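PDB 1VZ0: chromosome-partitioning protein Spo0J from Thermus thermophilus HB27, which binds the plasmid centromere-like site parS, stimulates the ATPase activity of Soj and probably takes part in chromosome partitioning. Local coordinates for residues A43-L47 / R79-A83; E123-Y127 / K146-V151; R156-L160 / A178-L182. All blocks are in the same frame, centred on the assembly; numbering follows the deposited sequence.

Overall arrangement
The three contacts follow one another along the chain without overlap. Contact 1 joins helices 38-57 and 78-86 in the ParB N-terminal domain, whereas contacts 2 and 3 both fall in the ParB HTH domain. Contact 1 lies on the opposite side of the chain's centre from the other two, its centre about 28 Å from that of contact 2 and about 35 Å from that of contact 3. Contacts 2 and 3 have centres about 14 Å apart and touch through Leu158 packing on Ala124 and Arg125. Helix 148-156 links them. Contacts 1 and 2 also touch the second subunit of this assembly, Ser46 packing on Arg125 of the other chain.

Contact 1. Residues A43-L47 / R79-A83; sequences AEESL and RRYRA
The guanidinium of Arg79 meets segment 43-47 of helix 38-57 with its edge: the carbonyl oxygen of Ala43 lies nearly in the guanidinium plane, and Ser46 CA also sits at that edge. Ser46 OG approaches obliquely. The bond from Arg79 NH2 to Ala43 O is 3.2 Å long and nearly straight, with an N-H...O angle of 172°, although the donor is tilted from the carbonyl plane. Ala43 O also accepts the helical bond from Leu47 N, and the two donors reach it from opposite faces of its plane. Arg79 NH1 lies 2.6 Å from Ser46 OG, but the bend at the hydrogen makes this a weak bond. A turn in the arginine chain at CG-CD (chi3 68°) helps bring the group to this carbonyl. Beside the polar contact, Leu47 CD2 reaches Ala83 CB at 3.9 Å. Separately, Leu47 CB lies alongside Arg79 NH2. The axes of the two short segments approach to 11.1 Å at a crossing angle of -65°, which leaves the long arginine to bridge much of the gap. Arg79 NE forms a salt bridge with Glu166 of the second subunit, while Ala83 packs further along helix 38-57 on Leu50, Ala51 and Ile54. A methionine in place of Arg79 would probably cost Ala43 O the bond from the guanidinium and leave Glu166 of the second subunit without this ionic mate. One side chain thus ties two helices of the N-terminal domain together and pairs with Glu166 of the second subunit in this assembly, where the carboxylate probably offsets the arginine's positive charge.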
# COMPACT_ATOMS: atom_id res chain seq x y z
N ALA C 43 5.08 -8.58 4.18
CA ALA C 43 6.23 -7.70 4.00
C ALA C 43 7.49 -8.35 4.59
O ALA C 43 8.55 -8.29 3.98
CB ALA C 43 5.97 -6.34 4.66
N GLU C 44 7.36 -8.97 5.76
CA GLU C 44 8.49 -9.62 6.42
C GLU C 44 8.96 -10.83 5.62
O GLU C 44 10.16 -11.06 5.48
CB GLU C 44 8.11 -10.09 7.83
CG GLU C 44 7.50 -9.00 8.70
CD GLU C 44 7.17 -9.47 10.10
OE1 GLU C 44 6.61 -10.58 10.26
OE2 GLU C 44 7.46 -8.72 11.06
N GLU C 45 8.01 -11.60 5.10
CA GLU C 45 8.33 -12.79 4.33
C GLU C 45 9.11 -12.40 3.08
O GLU C 45 10.18 -12.96 2.81
CB GLU C 45 7.06 -13.53 3.92
CG GLU C 45 6.26 -14.11 5.08
CD GLU C 45 5.01 -14.85 4.61
OE1 GLU C 45 4.22 -15.29 5.48
OE2 GLU C 45 4.83 -15.00 3.39
N SER C 46 8.60 -11.44 2.32
CA SER C 46 9.27 -11.02 1.10
C SER C 46 10.62 -10.34 1.38
O SER C 46 11.55 -10.47 0.59
CB SER C 46 8.37 -10.10 0.27
OG SER C 46 8.07 -8.90 0.94
N LEU C 47 10.71 -9.64 2.50
CA LEU C 47 11.95 -8.97 2.89
C LEU C 47 13.00 -10.07 3.09
O LEU C 47 14.13 -9.96 2.61
CB LEU C 47 11.76 -8.23 4.22
CG LEU C 47 12.70 -7.07 4.59
CD1 LEU C 47 12.63 -6.86 6.09
CD2 LEU C 47 14.12 -7.37 4.17
N ARG C 79 14.07 -1.10 1.13
CA ARG C 79 13.99 -2.56 1.23
C ARG C 79 15.26 -3.25 0.75
O ARG C 79 15.72 -4.23 1.33
CB ARG C 79 12.77 -3.10 0.48
CG ARG C 79 11.53 -3.14 1.37
CD ARG C 79 10.27 -3.57 0.64
NE ARG C 79 10.27 -4.97 0.21
CZ ARG C 79 9.95 -6.01 0.97
NH1 ARG C 79 9.99 -7.23 0.45
NH2 ARG C 79 9.60 -5.85 2.25
N ARG C 80 15.82 -2.71 -0.33
CA ARG C 80 17.05 -3.24 -0.88
C ARG C 80 18.10 -3.13 0.23
O ARG C 80 18.82 -4.08 0.54
CB ARG C 80 17.46 -2.40 -2.10
CG ARG C 80 17.88 -3.21 -3.31
CD ARG C 80 16.79 -3.31 -4.36
NE ARG C 80 16.67 -2.09 -5.16
CZ ARG C 80 15.96 -1.99 -6.28
NH1 ARG C 80 15.29 -3.04 -6.76
NH2 ARG C 80 15.91 -0.84 -6.93
N TYR C 81 18.13 -1.96 0.86
CA TYR C 81 19.07 -1.65 1.93
C TYR C 81 18.93 -2.58 3.13
O TYR C 81 19.92 -3.13 3.62
CB TYR C 81 18.88 -0.19 2.36
CG TYR C 81 19.59 0.23 3.63
CD1 TYR C 81 20.97 0.45 3.64
CD2 TYR C 81 18.88 0.45 4.81
CE1 TYR C 81 21.61 0.88 4.80
CE2 TYR C 81 19.51 0.87 5.97
CZ TYR C 81 20.88 1.09 5.96
OH TYR C 81 21.52 1.54 7.09
N ARG C 82 17.70 -2.75 3.61
CA ARG C 82 17.46 -3.60 4.76
C ARG C 82 17.67 -5.08 4.48
O ARG C 82 18.03 -5.84 5.38
CB ARG C 82 16.06 -3.34 5.31
CG ARG C 82 15.92 -1.90 5.75
CD ARG C 82 14.75 -1.65 6.67
NE ARG C 82 14.77 -0.26 7.10
CZ ARG C 82 15.67 0.27 7.93
NH1 ARG C 82 15.60 1.55 8.25
NH2 ARG C 82 16.64 -0.48 8.45
N ALA C 83 17.46 -5.49 3.24
CA ALA C 83 17.66 -6.89 2.88
C ALA C 83 19.17 -7.16 2.85
O ALA C 83 19.62 -8.25 3.20
CB ALA C 83 17.04 -7.19 1.52

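Contact 2. Residues E123-Y127 / K146-V151; sequences EARGY and KARSTV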
# COMPACT_ATOMS: atom_id res chain seq x y z
N GLU C 123 -1.73 8.98 -3.23
CA GLU C 123 -1.26 9.65 -4.42
C GLU C 123 -1.48 11.14 -4.24
O GLU C 123 -0.58 11.94 -4.48
CB GLU C 123 -2.04 9.16 -5.64
CG GLU C 123 -1.53 9.73 -6.94
CD GLU C 123 -2.46 9.44 -8.11
OE1 GLU C 123 -2.17 9.92 -9.23
OE2 GLU C 123 -3.48 8.74 -7.91
N ALA C 124 -2.69 11.51 -3.81
CA ALA C 124 -3.04 12.91 -3.60
C ALA C 124 -2.17 13.56 -2.51
O ALA C 124 -1.72 14.68 -2.68
CB ALA C 124 -4.52 13.04 -3.24
N ARG C 125 -1.95 12.86 -1.40
CA ARG C 125 -1.14 13.42 -0.32
C ARG C 125 0.29 13.69 -0.80
O ARG C 125 0.92 14.67 -0.38
CB ARG C 125 -1.11 12.49 0.90
CG ARG C 125 -2.46 12.28 1.57
CD ARG C 125 -2.33 11.38 2.80
NE ARG C 125 -3.64 10.99 3.31
CZ ARG C 125 -4.49 11.82 3.91
NH1 ARG C 125 -5.67 11.36 4.33
NH2 ARG C 125 -4.18 13.10 4.09
N GLY C 126 0.78 12.81 -1.66
CA GLY C 126 2.12 12.97 -2.20
C GLY C 126 2.22 14.22 -3.05
O GLY C 126 3.12 15.03 -2.87
N TYR C 127 1.27 14.39 -3.97
CA TYR C 127 1.27 15.57 -4.84
C TYR C 127 1.20 16.82 -3.98
O TYR C 127 1.94 17.78 -4.21
CB TYR C 127 0.07 15.54 -5.79
CG TYR C 127 0.08 14.40 -6.78
CD1 TYR C 127 -1.06 14.09 -7.51
CD2 TYR C 127 1.23 13.63 -6.98
CE1 TYR C 127 -1.07 13.04 -8.42
CE2 TYR C 127 1.23 12.57 -7.89
CZ TYR C 127 0.08 12.28 -8.60
OH TYR C 127 0.06 11.21 -9.46
N LYS C 146 2.62 12.11 -15.49
CA LYS C 146 1.16 12.13 -15.62
C LYS C 146 0.69 13.52 -16.04
O LYS C 146 1.44 14.49 -15.94
CB LYS C 146 0.52 11.73 -14.29
CG LYS C 146 0.91 10.33 -13.85
CD LYS C 146 0.24 9.91 -12.56
CE LYS C 146 0.70 8.52 -12.16
NZ LYS C 146 -0.00 8.02 -10.94
N ALA C 147 -0.55 13.60 -16.52
CA ALA C 147 -1.10 14.87 -16.97
C ALA C 147 -1.37 15.80 -15.79
O ALA C 147 -1.66 15.34 -14.69
CB ALA C 147 -2.37 14.64 -17.75
N ARG C 148 -1.29 17.11 -16.04
CA ARG C 148 -1.54 18.08 -14.99
C ARG C 148 -2.95 17.88 -14.42
O ARG C 148 -3.18 18.04 -13.23
CB ARG C 148 -1.40 19.51 -15.53
CG ARG C 148 -1.56 20.56 -14.44
CD ARG C 148 -1.76 21.95 -14.99
NE ARG C 148 -2.07 22.88 -13.91
CZ ARG C 148 -2.35 24.17 -14.08
NH1 ARG C 148 -2.62 24.93 -13.02
NH2 ARG C 148 -2.37 24.70 -15.29
N SER C 149 -3.89 17.53 -15.30
CA SER C 149 -5.27 17.31 -14.89
C SER C 149 -5.37 16.13 -13.93
O SER C 149 -6.20 16.12 -13.03
CB SER C 149 -6.16 17.07 -16.11
OG SER C 149 -5.79 15.87 -16.77
N THR C 150 -4.53 15.12 -14.13
CA THR C 150 -4.54 13.95 -13.25
C THR C 150 -4.14 14.37 -11.84
O THR C 150 -4.70 13.89 -10.85
CB THR C 150 -3.58 12.86 -13.74
OG1 THR C 150 -4.05 12.34 -14.99
CG2 THR C 150 -3.50 11.72 -12.73
N VAL C 151 -3.15 15.26 -11.75
CA VAL C 151 -2.68 15.74 -10.46
C VAL C 151 -3.72 16.62 -9.77
O VAL C 151 -3.97 16.47 -8.57
CB VAL C 151 -1.38 16.57 -10.63
CG1 VAL C 151 -0.97 17.18 -9.30
CG2 VAL C 151 -0.29 15.67 -11.16
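The polar contact is between Glu123 of helix 120-132 and Lys146, in the loop just before helix 148-156. Their side chains come from opposite directions, and Lys146 NZ lies 3.4 Å from Glu123 OE1, a salt bridge whose hydrogen bond is weak. The same carboxylate oxygen takes a weak bond from Tyr127 OH at 2.6 Å, so OE1 serves both a charged and a hydroxyl donor. Glu123 gets there extended, with CG anti to the backbone N (chi1 -175°). The aliphatic part of Lys146 crosses the tyrosine at about a right angle, bringing CD to 3.4 Å from Tyr127 OH.

Aromatic and apolar packing makes the rest. Val151 CG2 sits over one face of the Tyr127 ring, 4.2 Å from its centroid and 23° off the normal, a CH-pi contact; Glu123 O lies over the opposite face, toward the rim. Val151 CG1 touches the ring at CD1, 3.6 Å away. Tyr127 also packs on Val140, Ala154 and Leu155, and Val151 on Ala141.

Helix 120-132 is thereby held against helices 137-144 and 148-156. This is the packing of a helix-turn-helix domain, in which the inferred DNA-binding motif, residues 137-156, rests on a preceding helix.

Contact 3. Residues R156-L160 / A178-L182; sequences RLLQL and ARALL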
# COMPACT_ATOMS: atom_id res chain seq x y z
N ARG C 156 -8.04 17.15 -5.39
CA ARG C 156 -9.42 17.43 -4.99
C ARG C 156 -9.92 16.45 -3.93
O ARG C 156 -10.75 16.80 -3.09
CB ARG C 156 -10.35 17.39 -6.21
CG ARG C 156 -10.31 18.64 -7.06
CD ARG C 156 -11.05 18.46 -8.39
NE ARG C 156 -12.46 18.11 -8.24
CZ ARG C 156 -13.36 18.85 -7.59
NH1 ARG C 156 -14.63 18.45 -7.52
NH2 ARG C 156 -13.00 19.99 -7.01
N LEU C 157 -9.43 15.21 -3.97
CA LEU C 157 -9.86 14.21 -3.00
C LEU C 157 -9.60 14.66 -1.57
O LEU C 157 -10.35 14.31 -0.66
CB LEU C 157 -9.14 12.87 -3.23
CG LEU C 157 -9.44 12.13 -4.53
CD1 LEU C 157 -8.47 10.98 -4.70
CD2 LEU C 157 -10.88 11.64 -4.52
N LEU C 158 -8.54 15.44 -1.37
CA LEU C 158 -8.19 15.90 -0.04
C LEU C 158 -9.19 16.81 0.65
O LEU C 158 -9.01 17.15 1.82
CB LEU C 158 -6.81 16.56 -0.05
CG LEU C 158 -5.70 15.59 -0.48
CD1 LEU C 158 -4.36 16.30 -0.41
CD2 LEU C 158 -5.69 14.37 0.42
N GLN C 159 -10.25 17.23 -0.03
CA GLN C 159 -11.22 18.06 0.65
C GLN C 159 -12.38 17.21 1.15
O GLN C 159 -13.36 17.73 1.68
CB GLN C 159 -11.70 19.20 -0.24
CG GLN C 159 -12.09 18.83 -1.64
CD GLN C 159 -12.16 20.04 -2.55
OE1 GLN C 159 -11.15 20.72 -2.76
NE2 GLN C 159 -13.34 20.32 -3.09
N LEU C 160 -12.26 15.90 0.99
CA LEU C 160 -13.30 14.99 1.45
C LEU C 160 -13.10 14.70 2.94
O LEU C 160 -11.99 14.79 3.45
CB LEU C 160 -13.27 13.66 0.65
CG LEU C 160 -13.80 13.64 -0.79
CD1 LEU C 160 -13.57 12.26 -1.41
CD2 LEU C 160 -15.29 13.95 -0.80
N ALA C 178 -16.19 9.00 -4.83
CA ALA C 178 -15.54 10.10 -4.16
C ALA C 178 -15.79 11.39 -4.94
O ALA C 178 -16.14 12.43 -4.36
CB ALA C 178 -14.03 9.82 -4.02
N ARG C 179 -15.63 11.33 -6.26
CA ARG C 179 -15.87 12.52 -7.08
C ARG C 179 -17.32 12.96 -6.97
O ARG C 179 -17.60 14.16 -6.99
CB ARG C 179 -15.54 12.25 -8.55
CG ARG C 179 -14.10 11.89 -8.81
CD ARG C 179 -13.79 11.85 -10.29
NE ARG C 179 -12.63 11.01 -10.53
CZ ARG C 179 -12.69 9.72 -10.84
NH1 ARG C 179 -11.57 9.04 -11.03
NH2 ARG C 179 -13.86 9.13 -11.01
N ALA C 180 -18.24 12.00 -6.86
CA ALA C 180 -19.65 12.34 -6.73
C ALA C 180 -19.88 13.04 -5.39
O ALA C 180 -20.63 14.01 -5.31
CB ALA C 180 -20.54 11.07 -6.84
N LEU C 181 -19.24 12.55 -4.33
CA LEU C 181 -19.38 13.15 -3.01
C LEU C 181 -18.84 14.58 -3.00
O LEU C 181 -19.32 15.40 -2.24
CB LEU C 181 -18.66 12.30 -1.94
CG LEU C 181 -19.28 10.92 -1.63
CD1 LEU C 181 -18.40 10.18 -0.63
CD2 LEU C 181 -20.69 11.07 -1.08
N LEU C 182 -17.84 14.86 -3.84
CA LEU C 182 -17.27 16.20 -3.92
C LEU C 182 -18.25 17.17 -4.54
O LEU C 182 -18.07 18.37 -4.39
CB LEU C 182 -15.98 16.21 -4.76
CG LEU C 182 -14.71 15.67 -4.07
CD1 LEU C 182 -13.55 15.65 -5.05
CD2 LEU C 182 -14.38 16.55 -2.85
O HOH W 1 -16.07 15.88 -8.39
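Leu182 points from helix 175-183 toward segment 156-160, where the inferred helix-turn-helix motif of the ParB HTH domain runs out into the next part of the helical domain. Three side chains touch its two methyl groups. Leu160 meets Leu182 at about a right angle, its CG lying 3.6 Å from Leu182 CD2. Gln159 also crosses Leu182 at about a right angle, near the same methyl, though the exact place of its CG is doubtful because the model sets that atom too close to Arg156 O. Leu182 CD1 turns instead toward Arg156, whose chain crosses it obliquely. There the methyl sits 3.7 Å above one face of the guanidinium, offset toward the rim, and also touches Arg156 CB. A bend in the arginine chain (chi3 59°) helps fold this flat group back over the leucine.

Ala178, one helical turn earlier, provides a second surface. Its CB touches two leucine ends from the opposing segment, Leu157 CD2 at 3.7 Å and Leu160 CD1 at 3.6 Å. Leu160 therefore divides its branches: CD1 goes to the alanine, while CD2 faces Leu182 and also comes to 3.9 Å from Leu181 CB. Leu181 continues the apolar packing onto Leu193 and Ile196 of helix 189-199, and Leu158, turned away from Leu182, packs instead on helix 120-132. Segment 156-160 is thus joined to helices on two fronts.

At the edge of the guanidinium, in its plane, a single water accepts from Arg156 NH1 at 3.1 Å and donates to the carbonyl oxygen of Arg179.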